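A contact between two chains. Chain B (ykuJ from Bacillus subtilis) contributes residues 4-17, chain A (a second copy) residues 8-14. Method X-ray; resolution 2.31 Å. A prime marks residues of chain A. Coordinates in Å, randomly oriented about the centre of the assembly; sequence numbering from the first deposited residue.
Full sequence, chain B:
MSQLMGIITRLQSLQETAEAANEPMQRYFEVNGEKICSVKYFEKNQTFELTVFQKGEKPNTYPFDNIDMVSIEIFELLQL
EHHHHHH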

# COMPACT_ATOMS: atom_id res chain seq x y z
N LEU B 4 4.01 -7.52 12.37
CA LEU B 4 2.68 -7.68 11.82
C LEU B 4 2.23 -6.43 11.07
O LEU B 4 1.69 -6.52 9.97
CB LEU B 4 1.69 -8.03 12.94
CG LEU B 4 0.23 -8.31 12.56
CD1 LEU B 4 0.15 -9.43 11.51
CD2 LEU B 4 -0.53 -8.70 13.81
N MSE B 5 2.45 -5.26 11.67
CA MSE B 5 2.05 -4.01 11.03
C MSE B 5 2.66 -3.91 9.64
O MSE B 5 1.98 -3.54 8.69
CB MSE B 5 2.47 -2.81 11.89
CG MSE B 5 1.85 -1.47 11.46
SE MSE B 5 -0.09 -1.27 11.80
CE MSE B 5 -0.79 -1.45 10.01
N GLY B 6 3.94 -4.26 9.53
CA GLY B 6 4.63 -4.20 8.25
C GLY B 6 3.97 -5.05 7.18
O GLY B 6 3.90 -4.67 6.01
N ILE B 7 3.47 -6.21 7.60
CA ILE B 7 2.83 -7.12 6.68
C ILE B 7 1.52 -6.51 6.22
O ILE B 7 1.17 -6.57 5.04
CB ILE B 7 2.58 -8.47 7.34
CG1 ILE B 7 3.91 -9.14 7.68
CG2 ILE B 7 1.74 -9.35 6.41
CD1 ILE B 7 4.73 -9.73 6.54
N ILE B 8 0.80 -5.91 7.16
CA ILE B 8 -0.47 -5.27 6.85
C ILE B 8 -0.33 -4.12 5.85
O ILE B 8 -1.08 -4.05 4.89
CB ILE B 8 -1.14 -4.70 8.12
CG1 ILE B 8 -1.54 -5.84 9.05
CG2 ILE B 8 -2.35 -3.83 7.72
CD1 ILE B 8 -2.88 -6.54 8.77
N THR B 9 0.62 -3.22 6.09
CA THR B 9 0.81 -2.08 5.20
C THR B 9 1.29 -2.49 3.81
O THR B 9 0.92 -1.87 2.81
CB THR B 9 1.77 -1.02 5.81
OG1 THR B 9 2.96 -1.65 6.30
CG2 THR B 9 1.09 -0.31 6.96
N ARG B 10 2.11 -3.53 3.74
CA ARG B 10 2.56 -3.99 2.44
C ARG B 10 1.33 -4.46 1.67
O ARG B 10 1.15 -4.11 0.51
CB ARG B 10 3.58 -5.12 2.57
CG ARG B 10 5.00 -4.63 2.84
CD ARG B 10 6.01 -5.76 3.01
NE ARG B 10 5.97 -6.35 4.35
CZ ARG B 10 6.83 -7.26 4.81
NH1 ARG B 10 7.81 -7.71 4.04
NH2 ARG B 10 6.69 -7.73 6.05
N LEU B 11 0.46 -5.22 2.33
CA LEU B 11 -0.75 -5.73 1.69
C LEU B 11 -1.74 -4.62 1.37
O LEU B 11 -2.45 -4.69 0.36
CB LEU B 11 -1.44 -6.77 2.59
CG LEU B 11 -0.71 -8.09 2.84
CD1 LEU B 11 -1.61 -9.04 3.62
CD2 LEU B 11 -0.30 -8.73 1.52
N GLN B 12 -1.81 -3.62 2.23
CA GLN B 12 -2.70 -2.50 2.00
C GLN B 12 -2.34 -1.87 0.66
O GLN B 12 -3.22 -1.59 -0.15
CB GLN B 12 -2.56 -1.44 3.10
CG GLN B 12 -3.41 -1.66 4.34
CD GLN B 12 -3.15 -0.61 5.41
OE1 GLN B 12 -3.84 -0.55 6.42
NE2 GLN B 12 -2.14 0.23 5.18
N SER B 13 -1.05 -1.66 0.44
CA SER B 13 -0.62 -1.06 -0.81
C SER B 13 -0.76 -2.04 -1.97
O SER B 13 -1.00 -1.65 -3.11
CB SER B 13 0.82 -0.57 -0.69
OG SER B 13 1.72 -1.65 -0.74
N LEU B 14 -0.61 -3.33 -1.67
CA LEU B 14 -0.74 -4.36 -2.69
C LEU B 14 -2.14 -4.19 -3.25
O LEU B 14 -2.33 -4.04 -4.46
CB LEU B 14 -0.59 -5.75 -2.05
CG LEU B 14 -0.21 -6.99 -2.89
CD1 LEU B 14 -1.42 -7.49 -3.65
CD2 LEU B 14 0.94 -6.64 -3.84
N GLN B 15 -3.10 -4.17 -2.35
CA GLN B 15 -4.50 -4.01 -2.70
C GLN B 15 -4.77 -2.68 -3.39
O GLN B 15 -5.44 -2.64 -4.42
CB GLN B 15 -5.32 -4.10 -1.42
CG GLN B 15 -6.81 -3.98 -1.61
CD GLN B 15 -7.53 -3.96 -0.28
OE1 GLN B 15 -8.71 -4.30 -0.19
NE2 GLN B 15 -6.81 -3.55 0.76
N GLU B 16 -4.24 -1.59 -2.82
CA GLU B 16 -4.45 -0.26 -3.38
C GLU B 16 -3.80 0.00 -4.73
O GLU B 16 -4.41 0.64 -5.59
CB GLU B 16 -4.00 0.81 -2.37
CG GLU B 16 -5.13 1.33 -1.49
CD GLU B 16 -4.81 1.31 -0.01
OE1 GLU B 16 -3.82 1.95 0.39
OE2 GLU B 16 -5.56 0.66 0.76
N THR B 17 -2.58 -0.47 -4.94
CA THR B 17 -1.95 -0.25 -6.23
C THR B 17 -2.67 -1.11 -7.25
O THR B 17 -2.59 -0.84 -8.45
CB THR B 17 -0.45 -0.62 -6.23
OG1 THR B 17 -0.30 -2.02 -6.00
CG2 THR B 17 0.28 0.17 -5.16
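Chain A, residues 8-14: ITRLQSL

Two copies of the same helix meet here almost at a right angle, and the same residue number plays a different part in each: Arg10′ of chain A has more of its surface covered than any other residue here, whereas Arg10 of chain B takes no part in the contact. Residues 8-14 of chain A form one continuous helical segment, as do residues 4-17 of chain B, and both helices run on beyond these limits. Their N-to-C directions make an angle of 93°, with a signed crossing angle of -93°, and the axes come no nearer than 10.5 Å. The contact is modest in area, burying 276 Å² with both sides summed, yet it spans about three turns of chain B because Arg10′ reaches out to Glu16.

On chain B the residues that touch are Met5, Thr9, Gln12 and Glu16, spaced by three or four so that successive helical turns present them on one face; all four direct CA-to-CB toward chain A. Chain A answers with Thr9′, Arg10′ and Ser13′. The backbones are nearest at Thr9 and Arg10′, whose CA atoms lie 7.0 Å apart. Beside this point, Thr9 CG2 packs on Thr9′ CG2 at 3.6 Å, methyl against methyl, and Thr9 CB lies 4.3 Å from Ser13′ OG. That serine hydroxyl is already used within its own helix, where Ser13′ OG donates to Arg10′ O at 3.1 Å. Toward the N-terminal end of the chain B stretch, the selenomethionine Met5 adds a looser touch, its CE 4.4 Å from Thr9′ CG2.

The polar part of the contact depends on reach. Arg10′ starts sideways, but its m, t, t chain extends until the guanidinium lies against Gln12 and Glu16. Glu16 meets it at the edge, near its plane, where N-H bonds can point at a carboxylate: Arg10′ NE donates to Glu16 OE1 at 3.1 Å with an angle of 159°, forming a salt bridge, and Arg10′ NH2 adds a weak bond to Glu16 OE2 at 3.4 Å. Gln12 instead lies over one face of the guanidinium, with Gln12 CD 3.6 Å from Arg10′ NH2. One turn apart on chain B, these two side chains thus offer packing over the face and charge at the edge.

The lesson for design is economical: threonines and a serine packed around the near point of a steep crossing, and a long arginine reaching out from it to an acid farther along the partner helix.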

# COMPACT_ATOMS: atom_id res chain seq x y z
N ILE A 8 -1.88 8.51 7.77
CA ILE A 8 -0.55 8.77 8.29
C ILE A 8 0.30 7.52 8.19
O ILE A 8 1.47 7.58 7.82
CB ILE A 8 -0.64 9.22 9.76
CG1 ILE A 8 -1.44 10.52 9.85
CG2 ILE A 8 0.76 9.37 10.34
CD1 ILE A 8 -1.87 10.92 11.26
N THR A 9 -0.29 6.38 8.51
CA THR A 9 0.44 5.12 8.43
C THR A 9 0.94 4.94 7.00
O THR A 9 2.13 4.71 6.77
CB THR A 9 -0.46 3.93 8.81
OG1 THR A 9 -1.00 4.13 10.12
CG2 THR A 9 0.36 2.64 8.82
N ARG A 10 0.02 5.07 6.05
CA ARG A 10 0.36 4.90 4.65
C ARG A 10 1.47 5.85 4.19
O ARG A 10 2.29 5.49 3.34
CB ARG A 10 -0.90 5.09 3.80
CG ARG A 10 -1.91 3.95 3.95
CD ARG A 10 -3.22 4.30 3.25
NE ARG A 10 -4.14 3.17 3.18
CZ ARG A 10 -4.80 2.66 4.21
NH1 ARG A 10 -4.66 3.17 5.42
NH2 ARG A 10 -5.61 1.62 4.03
N LEU A 11 1.48 7.06 4.73
CA LEU A 11 2.50 8.03 4.34
C LEU A 11 3.83 7.70 4.99
O LEU A 11 4.88 8.03 4.46
CB LEU A 11 2.07 9.45 4.71
CG LEU A 11 0.84 9.99 3.97
CD1 LEU A 11 0.57 11.43 4.38
CD2 LEU A 11 1.07 9.91 2.48
N GLN A 12 3.79 7.04 6.14
CA GLN A 12 5.02 6.67 6.83
C GLN A 12 5.70 5.54 6.09
O GLN A 12 6.92 5.55 5.90
CB GLN A 12 4.72 6.25 8.27
CG GLN A 12 4.21 7.38 9.13
CD GLN A 12 3.83 6.91 10.51
OE1 GLN A 12 3.16 5.88 10.67
NE2 GLN A 12 4.22 7.66 11.53
N SER A 13 4.90 4.56 5.65
CA SER A 13 5.45 3.44 4.91
C SER A 13 5.85 3.90 3.52
O SER A 13 6.73 3.31 2.89
CB SER A 13 4.45 2.28 4.83
OG SER A 13 3.23 2.68 4.24
N LEU A 14 5.22 4.97 3.05
CA LEU A 14 5.51 5.53 1.73
C LEU A 14 6.92 6.13 1.73
O LEU A 14 7.68 5.92 0.78
CB LEU A 14 4.46 6.60 1.36
CG LEU A 14 4.30 7.18 -0.06
CD1 LEU A 14 5.17 8.40 -0.24
CD2 LEU A 14 4.61 6.13 -1.10